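Local coordinates for putative sugar ABC transport system, substrate-binding protein (Bordetella parapertussis, PDB 5IX8) that probably binds a sugar or related carbohydrate in the periplasm as the substrate-binding component of an ABC transport system, at residues 192-195 with 196-199. Sequence-based numbering, arbitrary orientation.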
# COMPACT_ATOMS: atom_id res chain seq x y z
N GLN A 192 -7.63 22.00 0.91
CA GLN A 192 -8.04 23.36 1.20
C GLN A 192 -8.51 24.07 -0.08
O GLN A 192 -9.54 24.76 -0.09
CB GLN A 192 -6.87 24.11 1.83
CG GLN A 192 -7.18 25.52 2.23
CD GLN A 192 -6.26 25.96 3.35
OE1 GLN A 192 -5.08 26.25 3.12
NE2 GLN A 192 -6.78 25.97 4.57
N ASP A 193 -7.76 23.89 -1.16
CA ASP A 193 -8.13 24.47 -2.44
C ASP A 193 -9.45 23.88 -2.95
O ASP A 193 -10.36 24.63 -3.36
CB ASP A 193 -6.98 24.18 -3.40
CG ASP A 193 -7.21 24.69 -4.77
OD1 ASP A 193 -7.12 25.91 -4.96
OD2 ASP A 193 -7.45 23.85 -5.66
N LEU A 194 -9.60 22.55 -2.89
CA LEU A 194 -10.82 21.96 -3.44
C LEU A 194 -12.05 22.21 -2.57
O LEU A 194 -13.15 22.34 -3.12
CB LEU A 194 -10.64 20.45 -3.70
CG LEU A 194 -9.76 20.24 -4.94
CD1 LEU A 194 -9.07 18.85 -4.90
CD2 LEU A 194 -10.58 20.44 -6.23
N LEU A 195 -11.89 22.37 -1.24
CA LEU A 195 -13.06 22.74 -0.41
C LEU A 195 -13.57 24.12 -0.80
O LEU A 195 -14.79 24.36 -0.84
CB LEU A 195 -12.71 22.72 1.09
CG LEU A 195 -12.56 21.34 1.73
CD1 LEU A 195 -11.86 21.50 3.06
CD2 LEU A 195 -13.93 20.69 1.88
N MSE A 196 -12.65 25.04 -1.06
CA MSE A 196 -13.05 26.38 -1.45
C MSE A 196 -13.78 26.33 -2.81
O MSE A 196 -14.78 27.02 -3.03
CB MSE A 196 -11.84 27.32 -1.53
CG MSE A 196 -12.22 28.77 -1.83
SE MSE A 196 -10.68 29.89 -1.71
CE MSE A 196 -9.78 28.85 -0.32
N ARG A 197 -13.26 25.52 -3.72
CA ARG A 197 -13.82 25.44 -5.07
C ARG A 197 -15.07 24.58 -5.15
O ARG A 197 -15.78 24.64 -6.17
CB ARG A 197 -12.75 24.87 -6.01
CG ARG A 197 -11.58 25.85 -6.20
CD ARG A 197 -10.30 25.14 -6.73
NE ARG A 197 -10.58 24.52 -8.02
CZ ARG A 197 -9.84 23.57 -8.58
NH1 ARG A 197 -10.23 23.04 -9.72
NH2 ARG A 197 -8.72 23.12 -7.99
N THR A 198 -15.34 23.78 -4.13
CA THR A 198 -16.47 22.84 -4.13
C THR A 198 -17.27 23.06 -2.85
O THR A 198 -17.32 22.21 -1.96
CB THR A 198 -15.97 21.40 -4.26
OG1 THR A 198 -14.78 21.37 -5.08
CG2 THR A 198 -17.01 20.52 -4.89
N PRO A 199 -17.93 24.21 -2.74
CA PRO A 199 -18.57 24.56 -1.45
C PRO A 199 -19.65 23.57 -1.02
O PRO A 199 -19.97 23.51 0.17
CB PRO A 199 -19.17 25.94 -1.73
CG PRO A 199 -19.28 25.99 -3.24
CD PRO A 199 -18.13 25.24 -3.77
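Asp193 holds CG anti to its own backbone N (chi1 179°), while Arg197, one helical turn later, has CG anti to its carbonyl carbon (chi1 -68°) and a bend at chi3; these torsions bring carboxylate and guanidinium into an i to i+4 salt bridge. Arg197 NH2 lies 2.8 Å from Asp193 OD2, which it meets nearly along the C-O axis and with an N-H...O angle of 161°. OD2 lies in the guanidinium plane, although the two flat groups are markedly twisted against each other. Over one guanidinium face comes Leu194, with CD2 3.7 Å from Arg197 NH2, off-centre and nearer the edge. One helical turn of backbone accompanies the bridge: Arg197 N bonds to Asp193 O (3.1 Å).

That pattern ends at Thr198, the first residue to leave helical phi/psi. Leu194 O accepts a 2.7 Å hydrogen bond from Thr198 OG1. Thr198 N is divided between two weak bonds, a bent one to Leu194 O and one of 3.4 Å to Leu195 O. The hydroxyl thus gives Leu194 O a second donor, where the backbone N-H is poorly aimed. Arg224 hydrogen-bonds to Leu195 O and Thr198 O, bridging the last helical turn and the residue that leaves it. Helix 184-197 forms the beta-alpha-beta crossover between parallel strands 172-173 and 201-205, and packs through Leu194, Leu195 and Thr198 on strand 142-145, which lies between them.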